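Local coordinates for glutathione s-transferase S2 (Nilaparvata lugens, PDB 5H5L), which probably conjugates glutathione to electrophilic substrates as a sigma-class glutathione transferase, and acts as a glutathione-requiring prostaglandin D synthase, at residues R19-Y24 with K189-I194; G76-S80 with K148-I154; F95-R99 with Y155-L160; E118-L122 with W167-I171; G141-A145 with L180-V184. All blocks are in the same frame, centred on the assembly; numbering follows the deposited sequence.

Helix 151-164 runs through the middle of this set: interaction 2 uses its N-terminal end and interaction 3 the turns that follow, the two centres lying about 15 Å apart. Interaction 1 joins the thioredoxin-like N-terminal domain to the last helix of the all-helical C-terminal domain, and along the chain it encloses the other four contacts. Trp20 and Met21 of interaction 1 pack on Ile154 of interaction 2, while Leu144 and Leu180 of interaction 5 pack on Phe156 of interaction 3. Interaction 4, about 26 Å from interaction 1 between centres, adjoins interaction 3 through Phe98 and Leu121. Helix 151-164 thus links the domain interface to the helical core, next to the glutathione site through Tyr155 and Ser64.

Interaction 1. Residues R19-Y24 with K189-I194; sequences RWMLSY and KIKAWI
Two helical segments, 19-24 and 189-194, cross at 125° with their axes 8.5 Å apart at closest approach; Trp20 faces Ile190 (CA-CA 5.8 Å) and Tyr24 faces Lys189 (5.2 Å). Arg19, extended beyond an m chi1, lays its CD 3.7 Å from Trp193 CZ2, while its guanidinium is held by salt bridges with Asp31 and Glu16 and a hydrogen bond to the carbonyl of Phe11. Trp20 (chi1 m, chi2 18°) receives Ile190 CG2 over its six-membered ring, a CH-pi contact 3.9 Å from the centroid; its CZ2 lies 4.0 Å from Ile194 CD1, and its CD1 3.5 Å from CD1 of Trp193 (chi1 t), the five-membered rings inclined at 63°. Both indole NE1 atoms donate to Glu16. This is the interdomain seam of the GST fold, where the first helix of the thioredoxin-like domain packs on the final helix of the C-terminal domain. Ser23, chi1 m, bonds back from OG to Arg19 O (2.9 Å) and sets the same OG 3.5 Å from Trp193 CB. Tyr24 (chi1 t) offers its ring face to Lys189, whose NZ sits 4.2 Å from the centroid in a cation-pi contact, with CE of Lys189 3.0 Å from Tyr24 O.

Interaction 2. Residues G76-S80 with K148-I154; sequences GLAGS and KLSWGDI
A capping box starts helix 151-164 here, and the connection following helix 64-75 docks against it. Ser150 is the N-cap: its N donates to Asp153 OD2 (2.7 Å), and its OG, with chi1 p, accepts a weak bond from Asp153 N (3.4 Å). On the other segment Gly76, at positive phi (68°), ends helix 64-75 in a Schellman motif, and the irregular chain brings Leu77 CA within 4.4 Å of Ser150 CA. Leu77 O then accepts from Trp151 N at 2.8 Å and lies 3.3 Å from Ser150 CA. The Leu77 side chain (m, t) points inward, CD2 3.8 Å from Leu149 CD2 and CD1 3.6 Å from Ile154 CD1. Ala78 CA rests at the edge of the Trp151 ring, 4.3 Å from CD1. Water 1 lies 2.8 Å from both Ala78 O and Leu149 O. Lys148 NZ, 2.7 Å from Ser80 OG, forms a salt bridge with Glu84. An N-terminal amide left without a helical acceptor is thus satisfied by a carbonyl from the interdomain connection.

Interaction 3. Residues F95-R99 with Y155-L160; sequences FNDFR and YFISIL. With GSH (glutathione), chain C.
Although the axes of helical segments 95-99 and 155-160 stay 11.8 Å apart, large side chains fill the gap: Phe95 (chi1 t) is a knob inserted among Tyr155, Phe156, Ile159 and Leu160. The helices run nearly parallel (17°) within the helical C-terminal domain of the GST fold, with Phe95 CA 7.4 Å from Phe156 CA. Phe156, also t, turns its edge to the Phe95 face in a T-shaped pair, centroids 5.0 Å apart, planes at 79°. At the edge of the Phe95 ring, CZ lies 3.6 Å from Ile159 CG2, CE1 3.8 Å from Leu160 CD2 and CD2 4.2 Å from Tyr155 CE2. Arg99 (chi1 p), which touches a different glutathione from the one at Asp97, donates from NH2 to Tyr155 OH (3.0 Å), also hydrogen-bonded to glutathione-binding Ser64. Asp97, outside the helix packing, binds a glutathione held largely by the second subunit, and Asp97 OD2 is hydrogen-bonded to that subunit's Gln63. Glutathione N1 donates to both Asp97 OD1 and OD2, each at 3.0 Å.

Interaction 4. Residues E118-L122 with W167-I171; sequences EETLL and WSDII
The indole of Trp167 forms the apolar centre, lying against two leucines of helix 111-139. Leu122 (chi1 m, chi2 t) places CD2 over the five-membered ring, 3.9 Å from its centroid and 13° off the normal, a CH-pi contact. That same Leu122 CD2 is 3.8 Å from Ile170 CD1, so one methyl group touches both the indole face and the isoleucine. Leu121, t and p, directs its CA-CB bond toward the other segment and brings CD2 to 3.8 Å from Trp167 CH2. Beyond this centre, Trp105 brings its own ring against Trp167.

The backbones keep their distance: segment 118-122 is regular helix, and its nearest CA pair with 167-171 is Leu122 and Ile170, at 8.6 Å. Trp167 to Ile170 is a type I beta turn, closed by Ile170 N to Trp167 O at 3.2 Å, in the connection between helices 151-164 and 175-185 of the all-helical GST C-terminal domain, away from the glutathione site. The turn points both Trp167 (chi1 m, chi2 -78°) and Ile170 (chi1 t) at the helix.

At the polar edge, Glu118 extends with chi1 and chi2 both t. Its OE2 lies near the indole plane and accepts from Trp167 NE1 at 3.1 Å, almost linearly (174°). The pairing lets a buried indole satisfy its N-H with a partly exposed carboxylate while its face remains in apolar packing.

Interaction 5. Residues G141-A145 with L180-V184; sequences GGYLA and LNDKV
Leu180 begins the helical segment 180-184 and faces the irregular segment 141-145, its CA 6.4 Å from that of Gly142. With chi1 t and chi2 p it sets CD1 3.5 Å from Gly142 O and 3.9 Å from Tyr143 CD1, while its CD2 is 4.4 Å from Leu144 CG. One turn after Leu180, Lys183 (t, t, p, t) reaches back over the loop: NZ lies 4.2 Å from the centroid of the Tyr143 ring (chi1 m), over its face, in a cation-pi contact, and gives a weak hydrogen bond to Gly142 O at 3.4 Å. Lys183 CD also comes within 3.5 Å of Tyr143 OH. Gly141 and Gly142 both have positive phi (78° and 86°); a CB on Gly142 would stand 3.2 Å from Lys183 NZ and jam against the preceding carbonyl. Val184 closes the turn, its N bonded to Leu180 O at 3.0 Å. Within the all-helical C-terminal domain of the GST fold, away from the glutathione site, the contact binds the link after helix 111-139 to helix 175-185, with Leu144 packed on Phe156 of helix 151-164 and Ile92 of helix 82-106, and Leu180 on Ile137 of helix 111-139.

Interaction 1. Residues R19-Y24 with K189-I194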
# COMPACT_ATOMS: atom_id res chain seq x y z
N ARG B 19 -9.04 14.34 4.04
CA ARG B 19 -10.00 15.43 4.22
C ARG B 19 -11.40 15.01 3.78
O ARG B 19 -12.39 15.29 4.48
CB ARG B 19 -9.54 16.67 3.45
CG ARG B 19 -8.22 17.29 3.91
CD ARG B 19 -7.68 18.29 2.89
NE ARG B 19 -6.37 18.87 3.23
CZ ARG B 19 -5.38 19.04 2.37
NH1 ARG B 19 -5.50 18.67 1.10
NH2 ARG B 19 -4.23 19.56 2.79
N TRP B 20 -11.51 14.33 2.63
CA TRP B 20 -12.83 13.90 2.19
C TRP B 20 -13.43 12.89 3.16
O TRP B 20 -14.63 12.94 3.44
CB TRP B 20 -12.80 13.28 0.79
CG TRP B 20 -12.58 14.26 -0.33
CD1 TRP B 20 -12.07 15.52 -0.22
CD2 TRP B 20 -12.85 14.06 -1.74
NE1 TRP B 20 -12.01 16.12 -1.47
CE2 TRP B 20 -12.47 15.24 -2.41
CE3 TRP B 20 -13.35 13.00 -2.49
CZ2 TRP B 20 -12.59 15.39 -3.77
CZ3 TRP B 20 -13.47 13.15 -3.85
CH2 TRP B 20 -13.11 14.34 -4.47
N MET B 21 -12.63 11.94 3.65
CA MET B 21 -13.16 10.95 4.58
C MET B 21 -13.62 11.61 5.88
O MET B 21 -14.66 11.25 6.44
CB MET B 21 -12.11 9.87 4.87
CG MET B 21 -11.91 8.87 3.72
SD MET B 21 -13.41 8.08 3.18
CE MET B 21 -13.96 7.31 4.65
N LEU B 22 -12.85 12.56 6.38
CA LEU B 22 -13.25 13.23 7.61
C LEU B 22 -14.51 14.07 7.38
O LEU B 22 -15.40 14.11 8.23
CB LEU B 22 -12.11 14.10 8.12
CG LEU B 22 -10.88 13.35 8.67
CD1 LEU B 22 -9.78 14.30 8.86
CD2 LEU B 22 -11.24 12.72 10.00
N SER B 23 -14.62 14.66 6.18
CA SER B 23 -15.84 15.40 5.82
C SER B 23 -17.01 14.46 5.72
O SER B 23 -18.07 14.69 6.32
CB SER B 23 -15.62 16.13 4.51
OG SER B 23 -14.63 17.12 4.68
N TYR B 24 -16.84 13.33 5.02
CA TYR B 24 -17.91 12.35 4.98
C TYR B 24 -18.30 11.91 6.38
O TYR B 24 -19.47 11.63 6.65
CB TYR B 24 -17.50 11.14 4.17
CG TYR B 24 -18.63 10.17 3.96
CD1 TYR B 24 -19.47 10.27 2.86
CD2 TYR B 24 -18.83 9.13 4.82
CE1 TYR B 24 -20.48 9.35 2.64
CE2 TYR B 24 -19.84 8.20 4.60
CZ TYR B 24 -20.67 8.33 3.51
OH TYR B 24 -21.67 7.40 3.31
N LYS B 189 -21.63 15.74 1.92
CA LYS B 189 -20.54 16.26 2.73
C LYS B 189 -19.28 16.43 1.91
O LYS B 189 -18.52 17.38 2.12
CB LYS B 189 -20.34 15.37 3.94
CG LYS B 189 -21.60 15.37 4.84
CD LYS B 189 -21.70 14.16 5.76
CE LYS B 189 -21.63 12.84 4.95
NZ LYS B 189 -22.59 11.77 5.37
N ILE B 190 -19.06 15.57 0.92
CA ILE B 190 -17.89 15.79 0.08
C ILE B 190 -18.10 17.03 -0.79
O ILE B 190 -17.22 17.89 -0.90
CB ILE B 190 -17.58 14.51 -0.73
CG1 ILE B 190 -17.13 13.40 0.28
CG2 ILE B 190 -16.53 14.81 -1.77
CD1 ILE B 190 -16.87 12.03 -0.32
N LYS B 191 -19.30 17.15 -1.36
CA LYS B 191 -19.68 18.35 -2.11
C LYS B 191 -19.44 19.62 -1.31
O LYS B 191 -18.82 20.57 -1.79
CB LYS B 191 -21.16 18.22 -2.48
CG LYS B 191 -21.61 19.09 -3.63
CD LYS B 191 -23.06 18.82 -3.95
CE LYS B 191 -23.53 19.65 -5.13
NZ LYS B 191 -23.53 21.09 -4.79
N ALA B 192 -19.97 19.65 -0.10
CA ALA B 192 -19.72 20.77 0.80
C ALA B 192 -18.23 21.06 0.93
O ALA B 192 -17.79 22.20 0.80
CB ALA B 192 -20.32 20.47 2.17
N TRP B 193 -17.44 20.02 1.23
CA TRP B 193 -16.01 20.23 1.40
C TRP B 193 -15.40 20.85 0.16
O TRP B 193 -14.58 21.76 0.24
CB TRP B 193 -15.28 18.92 1.74
CG TRP B 193 -13.84 19.13 1.62
CD1 TRP B 193 -13.04 18.79 0.57
CD2 TRP B 193 -13.02 19.82 2.55
NE1 TRP B 193 -11.76 19.21 0.80
CE2 TRP B 193 -11.72 19.84 2.02
CE3 TRP B 193 -13.25 20.42 3.79
CZ2 TRP B 193 -10.66 20.45 2.68
CZ3 TRP B 193 -12.20 21.00 4.45
CH2 TRP B 193 -10.92 21.02 3.89
N ILE B 194 -15.78 20.34 -1.00
CA ILE B 194 -15.25 20.86 -2.25
C ILE B 194 -15.61 22.33 -2.39
O ILE B 194 -14.81 23.14 -2.87
CB ILE B 194 -15.78 20.02 -3.42
CG1 ILE B 194 -15.15 18.61 -3.38
CG2 ILE B 194 -15.52 20.72 -4.75
CD1 ILE B 194 -15.90 17.60 -4.17

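Interaction 2. Residues G76-S80 with K148-I154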
# COMPACT_ATOMS: atom_id res chain seq x y z
N GLY B 76 -18.58 3.45 8.05
CA GLY B 76 -19.41 2.43 7.43
C GLY B 76 -19.20 2.27 5.94
O GLY B 76 -20.14 1.86 5.23
N LEU B 77 -18.02 2.61 5.43
CA LEU B 77 -17.69 2.47 4.02
C LEU B 77 -16.59 1.45 3.78
O LEU B 77 -15.72 1.64 2.92
CB LEU B 77 -17.26 3.82 3.47
CG LEU B 77 -18.30 4.94 3.50
CD1 LEU B 77 -17.68 6.12 2.81
CD2 LEU B 77 -19.62 4.55 2.81
N ALA B 78 -16.61 0.36 4.54
CA ALA B 78 -15.69 -0.76 4.33
C ALA B 78 -16.48 -2.02 4.00
O ALA B 78 -17.65 -1.93 3.64
CB ALA B 78 -14.79 -0.99 5.54
N GLY B 79 -15.86 -3.19 4.12
CA GLY B 79 -16.55 -4.41 3.72
C GLY B 79 -17.41 -5.00 4.84
O GLY B 79 -17.15 -4.79 6.02
N SER B 80 -18.43 -5.79 4.45
CA SER B 80 -19.23 -6.54 5.41
C SER B 80 -18.54 -7.80 5.93
O SER B 80 -19.01 -8.37 6.92
CB SER B 80 -20.56 -6.94 4.78
OG SER B 80 -21.24 -5.80 4.30
N LYS B 148 -20.95 -1.42 -4.02
CA LYS B 148 -21.40 -0.38 -3.10
C LYS B 148 -20.25 0.58 -2.78
O LYS B 148 -19.07 0.24 -2.93
CB LYS B 148 -21.98 -0.97 -1.80
CG LYS B 148 -21.03 -1.86 -1.00
CD LYS B 148 -21.75 -2.61 0.16
CE LYS B 148 -20.77 -3.51 0.90
NZ LYS B 148 -21.33 -4.45 1.93
N LEU B 149 -20.63 1.78 -2.35
CA LEU B 149 -19.68 2.84 -2.02
C LEU B 149 -18.70 2.38 -0.94
O LEU B 149 -19.09 1.81 0.08
CB LEU B 149 -20.42 4.08 -1.54
CG LEU B 149 -19.52 5.30 -1.28
CD1 LEU B 149 -19.06 5.92 -2.59
CD2 LEU B 149 -20.22 6.33 -0.46
N SER B 150 -17.42 2.64 -1.17
CA SER B 150 -16.39 2.32 -0.19
C SER B 150 -15.44 3.49 0.00
O SER B 150 -15.44 4.45 -0.77
CB SER B 150 -15.61 1.06 -0.60
OG SER B 150 -14.73 1.29 -1.70
N TRP B 151 -14.61 3.40 1.06
CA TRP B 151 -13.52 4.36 1.23
C TRP B 151 -12.60 4.31 0.03
O TRP B 151 -11.98 5.32 -0.32
CB TRP B 151 -12.73 4.07 2.54
CG TRP B 151 -11.96 2.78 2.49
CD1 TRP B 151 -12.40 1.54 2.90
CD2 TRP B 151 -10.63 2.59 2.00
NE1 TRP B 151 -11.43 0.61 2.70
CE2 TRP B 151 -10.33 1.23 2.15
CE3 TRP B 151 -9.66 3.44 1.44
CZ2 TRP B 151 -9.13 0.69 1.77
CZ3 TRP B 151 -8.46 2.91 1.06
CH2 TRP B 151 -8.19 1.55 1.21
N GLY B 152 -12.52 3.16 -0.63
CA GLY B 152 -11.73 3.07 -1.82
C GLY B 152 -12.20 4.02 -2.92
O GLY B 152 -11.38 4.65 -3.60
N ASP B 153 -13.51 4.11 -3.14
CA ASP B 153 -14.03 5.06 -4.13
C ASP B 153 -13.60 6.48 -3.80
O ASP B 153 -13.21 7.26 -4.69
CB ASP B 153 -15.56 4.97 -4.17
CG ASP B 153 -16.07 3.59 -4.54
OD1 ASP B 153 -15.62 3.05 -5.57
OD2 ASP B 153 -16.89 3.03 -3.77
N ILE B 154 -13.66 6.85 -2.53
CA ILE B 154 -13.32 8.19 -2.13
C ILE B 154 -11.83 8.45 -2.30
O ILE B 154 -11.44 9.51 -2.77
CB ILE B 154 -13.83 8.39 -0.70
CG1 ILE B 154 -15.37 8.41 -0.76
CG2 ILE B 154 -13.32 9.67 -0.10
CD1 ILE B 154 -16.06 8.36 0.57
O HOH W 1 -18.35 -0.59 1.26

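Interaction 3. Residues F95-R99 with Y155-L160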
# COMPACT_ATOMS: atom_id res chain seq x y z
N PHE B 95 -4.30 0.68 -7.65
CA PHE B 95 -4.28 2.10 -7.96
C PHE B 95 -2.98 2.74 -7.47
O PHE B 95 -2.41 3.60 -8.14
CB PHE B 95 -5.49 2.78 -7.31
CG PHE B 95 -5.54 4.25 -7.52
CD1 PHE B 95 -5.67 4.77 -8.78
CD2 PHE B 95 -5.51 5.12 -6.44
CE1 PHE B 95 -5.73 6.11 -8.97
CE2 PHE B 95 -5.58 6.50 -6.63
CZ PHE B 95 -5.70 6.99 -7.88
N ASN B 96 -2.49 2.32 -6.31
CA ASN B 96 -1.27 2.94 -5.81
C ASN B 96 -0.06 2.50 -6.63
O ASN B 96 0.85 3.30 -6.83
CB ASN B 96 -1.08 2.64 -4.32
CG ASN B 96 -2.05 3.45 -3.43
OD1 ASN B 96 -2.53 4.51 -3.81
ND2 ASN B 96 -2.33 2.94 -2.26
N ASP B 97 -0.07 1.27 -7.17
CA ASP B 97 0.96 0.86 -8.12
C ASP B 97 0.92 1.76 -9.34
O ASP B 97 1.95 2.23 -9.82
CB ASP B 97 0.75 -0.58 -8.56
CG ASP B 97 1.19 -1.59 -7.54
OD1 ASP B 97 1.94 -1.24 -6.61
OD2 ASP B 97 0.78 -2.77 -7.70
N PHE B 98 -0.29 2.03 -9.86
CA PHE B 98 -0.43 2.97 -10.97
C PHE B 98 0.17 4.31 -10.63
O PHE B 98 0.97 4.86 -11.39
CB PHE B 98 -1.89 3.17 -11.34
CG PHE B 98 -2.13 4.43 -12.15
CD1 PHE B 98 -1.71 4.51 -13.47
CD2 PHE B 98 -2.74 5.52 -11.60
CE1 PHE B 98 -1.93 5.66 -14.22
CE2 PHE B 98 -2.96 6.67 -12.33
CZ PHE B 98 -2.54 6.74 -13.66
N ARG B 99 -0.21 4.86 -9.47
CA ARG B 99 0.19 6.24 -9.26
C ARG B 99 1.67 6.36 -8.96
O ARG B 99 2.21 7.47 -9.05
CB ARG B 99 -0.68 6.91 -8.21
CG ARG B 99 -0.39 6.64 -6.82
CD ARG B 99 -1.39 7.47 -5.96
NE ARG B 99 -1.47 6.94 -4.60
CZ ARG B 99 -0.49 7.05 -3.71
NH1 ARG B 99 0.63 7.68 -4.05
NH2 ARG B 99 -0.62 6.53 -2.49
N TYR B 155 -11.00 7.49 -1.94
CA TYR B 155 -9.56 7.64 -2.14
C TYR B 155 -9.25 7.78 -3.63
O TYR B 155 -8.50 8.68 -4.04
CB TYR B 155 -8.87 6.42 -1.53
CG TYR B 155 -7.37 6.47 -1.44
CD1 TYR B 155 -6.75 6.89 -0.27
CD2 TYR B 155 -6.58 6.04 -2.49
CE1 TYR B 155 -5.37 6.90 -0.15
CE2 TYR B 155 -5.20 6.05 -2.39
CZ TYR B 155 -4.61 6.49 -1.20
OH TYR B 155 -3.24 6.51 -1.11
N PHE B 156 -9.83 6.91 -4.45
CA PHE B 156 -9.58 6.88 -5.89
C PHE B 156 -9.95 8.21 -6.55
O PHE B 156 -9.12 8.83 -7.25
CB PHE B 156 -10.39 5.69 -6.43
CG PHE B 156 -10.32 5.44 -7.91
CD1 PHE B 156 -9.14 5.11 -8.54
CD2 PHE B 156 -11.48 5.42 -8.65
CE1 PHE B 156 -9.13 4.82 -9.93
CE2 PHE B 156 -11.46 5.12 -9.99
CZ PHE B 156 -10.30 4.83 -10.62
N ILE B 157 -11.16 8.68 -6.31
CA ILE B 157 -11.68 9.90 -6.96
C ILE B 157 -10.96 11.15 -6.46
O ILE B 157 -10.64 12.05 -7.24
CB ILE B 157 -13.20 10.01 -6.75
CG1 ILE B 157 -13.94 8.87 -7.43
CG2 ILE B 157 -13.73 11.31 -7.35
CD1 ILE B 157 -13.53 8.67 -8.88
N SER B 158 -10.67 11.22 -5.15
CA SER B 158 -9.98 12.41 -4.66
C SER B 158 -8.62 12.55 -5.31
O SER B 158 -8.20 13.66 -5.65
CB SER B 158 -9.87 12.37 -3.13
OG SER B 158 -8.97 11.35 -2.74
N ILE B 159 -7.91 11.42 -5.51
CA ILE B 159 -6.59 11.49 -6.13
C ILE B 159 -6.70 11.68 -7.64
O ILE B 159 -5.91 12.42 -8.23
CB ILE B 159 -5.78 10.24 -5.73
CG1 ILE B 159 -5.44 10.35 -4.22
CG2 ILE B 159 -4.52 10.11 -6.54
CD1 ILE B 159 -4.77 9.16 -3.62
N LEU B 160 -7.68 11.05 -8.30
CA LEU B 160 -7.85 11.29 -9.74
C LEU B 160 -8.16 12.76 -10.03
O LEU B 160 -7.72 13.31 -11.05
CB LEU B 160 -8.96 10.41 -10.30
CG LEU B 160 -8.65 8.94 -10.48
CD1 LEU B 160 -9.79 8.26 -11.17
CD2 LEU B 160 -7.37 8.70 -11.26
N1 GSH C . 2.12 -3.89 -5.23
CA1 GSH C . 2.35 -5.21 -5.80
C1 GSH C . 2.29 -6.28 -4.72
O11 GSH C . 1.92 -7.47 -4.96
O12 GSH C . 2.67 -5.93 -3.57
CB1 GSH C . 3.80 -5.25 -6.35
CG1 GSH C . 3.92 -6.50 -7.20
CD1 GSH C . 5.27 -6.48 -7.96
OE1 GSH C . 5.98 -5.54 -7.95
N2 GSH C . 5.57 -7.72 -8.65
CA2 GSH C . 6.80 -7.93 -9.39
C2 GSH C . 6.47 -8.47 -10.78
O2 GSH C . 5.49 -9.10 -11.00
CB2 GSH C . 7.55 -9.05 -8.71
SG2 GSH C . 7.91 -8.76 -6.96
N3 GSH C . 7.47 -8.25 -11.81
CA3 GSH C . 7.31 -8.79 -13.14
C3 GSH C . 6.80 -7.74 -14.09
O31 GSH C . 6.74 -8.06 -15.31
O32 GSH C . 6.45 -6.60 -13.67

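Interaction 4. Residues E118-L122 with W167-I171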
# COMPACT_ATOMS: atom_id res chain seq x y z
N GLU B 118 6.11 11.08 -19.56
CA GLU B 118 4.73 11.51 -19.76
C GLU B 118 4.10 10.85 -20.98
O GLU B 118 2.92 10.49 -20.95
CB GLU B 118 4.67 13.03 -19.90
CG GLU B 118 3.28 13.57 -20.18
CD GLU B 118 3.26 15.03 -20.55
OE1 GLU B 118 4.24 15.52 -21.16
OE2 GLU B 118 2.25 15.70 -20.24
N GLU B 119 4.87 10.69 -22.07
CA GLU B 119 4.35 10.00 -23.25
C GLU B 119 3.99 8.56 -22.91
O GLU B 119 2.91 8.06 -23.27
CB GLU B 119 5.38 10.03 -24.37
CG GLU B 119 5.09 9.05 -25.54
CD GLU B 119 5.81 7.68 -25.41
OE1 GLU B 119 6.93 7.63 -24.84
OE2 GLU B 119 5.25 6.66 -25.89
N THR B 120 4.91 7.84 -22.29
CA THR B 120 4.61 6.46 -21.90
C THR B 120 3.42 6.43 -20.95
O THR B 120 2.49 5.63 -21.11
CB THR B 120 5.84 5.83 -21.25
OG1 THR B 120 6.92 5.84 -22.19
CG2 THR B 120 5.56 4.39 -20.79
N LEU B 121 3.42 7.34 -19.96
CA LEU B 121 2.31 7.45 -19.02
C LEU B 121 0.99 7.66 -19.75
O LEU B 121 0.02 6.92 -19.54
CB LEU B 121 2.61 8.61 -18.06
CG LEU B 121 1.55 8.98 -17.05
CD1 LEU B 121 1.21 7.77 -16.14
CD2 LEU B 121 2.13 10.16 -16.26
N LEU B 122 0.93 8.63 -20.65
CA LEU B 122 -0.35 8.94 -21.25
C LEU B 122 -0.78 7.91 -22.29
O LEU B 122 -1.97 7.61 -22.39
CB LEU B 122 -0.30 10.34 -21.87
CG LEU B 122 -0.25 11.50 -20.90
CD1 LEU B 122 0.05 12.81 -21.64
CD2 LEU B 122 -1.58 11.57 -20.17
N TRP B 167 -3.83 16.84 -16.42
CA TRP B 167 -4.35 16.33 -17.68
C TRP B 167 -5.88 16.40 -17.57
O TRP B 167 -6.53 15.50 -17.03
CB TRP B 167 -3.83 14.90 -17.93
CG TRP B 167 -2.33 14.81 -17.89
CD1 TRP B 167 -1.46 15.18 -18.88
CD2 TRP B 167 -1.52 14.28 -16.82
NE1 TRP B 167 -0.16 14.93 -18.48
CE2 TRP B 167 -0.17 14.38 -17.23
CE3 TRP B 167 -1.80 13.73 -15.56
CZ2 TRP B 167 0.90 13.97 -16.43
CZ3 TRP B 167 -0.74 13.32 -14.76
CH2 TRP B 167 0.60 13.44 -15.20
N SER B 168 -6.45 17.50 -18.07
CA SER B 168 -7.81 17.87 -17.68
C SER B 168 -8.84 16.89 -18.20
O SER B 168 -9.85 16.62 -17.52
CB SER B 168 -8.11 19.28 -18.18
OG SER B 168 -8.06 19.31 -19.60
N ASP B 169 -8.64 16.35 -19.39
CA ASP B 169 -9.64 15.52 -20.05
C ASP B 169 -9.46 14.05 -19.74
O ASP B 169 -10.26 13.23 -20.19
CB ASP B 169 -9.55 15.73 -21.56
CG ASP B 169 -8.24 15.21 -22.15
OD1 ASP B 169 -7.22 15.15 -21.43
OD2 ASP B 169 -8.23 14.86 -23.35
N ILE B 170 -8.45 13.72 -18.93
CA ILE B 170 -7.87 12.38 -18.93
C ILE B 170 -8.91 11.32 -18.58
O ILE B 170 -8.96 10.27 -19.21
CB ILE B 170 -6.67 12.37 -17.98
CG1 ILE B 170 -5.81 11.14 -18.24
CG2 ILE B 170 -7.12 12.43 -16.52
CD1 ILE B 170 -4.44 11.24 -17.62
N ILE B 171 -9.79 11.57 -17.60
CA ILE B 171 -10.74 10.52 -17.22
C ILE B 171 -12.01 10.53 -18.07
O ILE B 171 -12.82 9.59 -17.96
CB ILE B 171 -11.17 10.57 -15.73
CG1 ILE B 171 -12.08 11.75 -15.41
CG2 ILE B 171 -9.92 10.61 -14.81
CD1 ILE B 171 -12.78 11.58 -14.03

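Interaction 5. Residues G141-A145 with L180-V184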
# COMPACT_ATOMS: atom_id res chain seq x y z
N GLY B 141 -21.08 -2.92 -10.37
CA GLY B 141 -22.18 -2.09 -9.93
C GLY B 141 -21.95 -0.61 -9.95
O GLY B 141 -22.71 0.12 -9.32
N GLY B 142 -20.96 -0.12 -10.66
CA GLY B 142 -20.69 1.29 -10.66
C GLY B 142 -19.80 1.76 -9.53
O GLY B 142 -19.77 2.96 -9.23
N TYR B 143 -19.10 0.85 -8.86
CA TYR B 143 -18.17 1.18 -7.78
C TYR B 143 -16.88 0.40 -7.97
O TYR B 143 -16.80 -0.52 -8.80
CB TYR B 143 -18.79 0.86 -6.41
CG TYR B 143 -19.99 1.68 -6.12
CD1 TYR B 143 -19.85 2.97 -5.64
CD2 TYR B 143 -21.29 1.18 -6.34
CE1 TYR B 143 -20.95 3.75 -5.36
CE2 TYR B 143 -22.40 1.97 -6.07
CZ TYR B 143 -22.22 3.26 -5.58
OH TYR B 143 -23.26 4.09 -5.29
N LEU B 144 -15.86 0.77 -7.20
CA LEU B 144 -14.60 0.03 -7.24
C LEU B 144 -14.77 -1.38 -6.73
O LEU B 144 -14.09 -2.29 -7.22
CB LEU B 144 -13.52 0.73 -6.42
CG LEU B 144 -12.65 1.80 -7.04
CD1 LEU B 144 -11.57 2.16 -6.00
CD2 LEU B 144 -12.01 1.41 -8.39
N ALA B 145 -15.67 -1.61 -5.77
CA ALA B 145 -15.72 -2.91 -5.14
C ALA B 145 -17.10 -3.19 -4.58
O ALA B 145 -17.76 -2.29 -4.05
CB ALA B 145 -14.70 -2.99 -4.01
N LEU B 180 -18.36 7.23 -11.70
CA LEU B 180 -18.05 7.15 -10.26
C LEU B 180 -17.57 8.49 -9.74
O LEU B 180 -17.92 8.90 -8.63
CB LEU B 180 -17.00 6.07 -10.05
CG LEU B 180 -16.50 5.80 -8.64
CD1 LEU B 180 -17.66 5.38 -7.72
CD2 LEU B 180 -15.41 4.78 -8.72
N ASN B 181 -16.77 9.20 -10.54
CA ASN B 181 -16.29 10.51 -10.14
C ASN B 181 -17.44 11.44 -9.82
O ASN B 181 -17.42 12.14 -8.79
CB ASN B 181 -15.44 11.14 -11.23
CG ASN B 181 -15.14 12.60 -10.94
OD1 ASN B 181 -14.10 12.92 -10.36
ND2 ASN B 181 -16.09 13.48 -11.27
N ASP B 182 -18.43 11.50 -10.71
CA ASP B 182 -19.53 12.44 -10.52
C ASP B 182 -20.35 12.06 -9.30
O ASP B 182 -20.83 12.93 -8.57
CB ASP B 182 -20.42 12.49 -11.76
CG ASP B 182 -19.67 12.96 -12.99
OD1 ASP B 182 -18.60 13.61 -12.85
OD2 ASP B 182 -20.14 12.68 -14.11
N LYS B 183 -20.49 10.77 -9.05
CA LYS B 183 -21.24 10.28 -7.90
C LYS B 183 -20.55 10.65 -6.59
O LYS B 183 -21.20 11.07 -5.63
CB LYS B 183 -21.40 8.77 -8.06
CG LYS B 183 -22.02 8.03 -6.95
CD LYS B 183 -22.71 6.77 -7.48
CE LYS B 183 -21.83 5.89 -8.36
NZ LYS B 183 -22.61 4.81 -9.06
N VAL B 184 -19.23 10.54 -6.53
CA VAL B 184 -18.55 10.77 -5.26
C VAL B 184 -18.52 12.25 -4.95
O VAL B 184 -18.82 12.66 -3.82
CB VAL B 184 -17.12 10.17 -5.28
CG1 VAL B 184 -16.32 10.74 -4.13
CG2 VAL B 184 -17.19 8.64 -5.19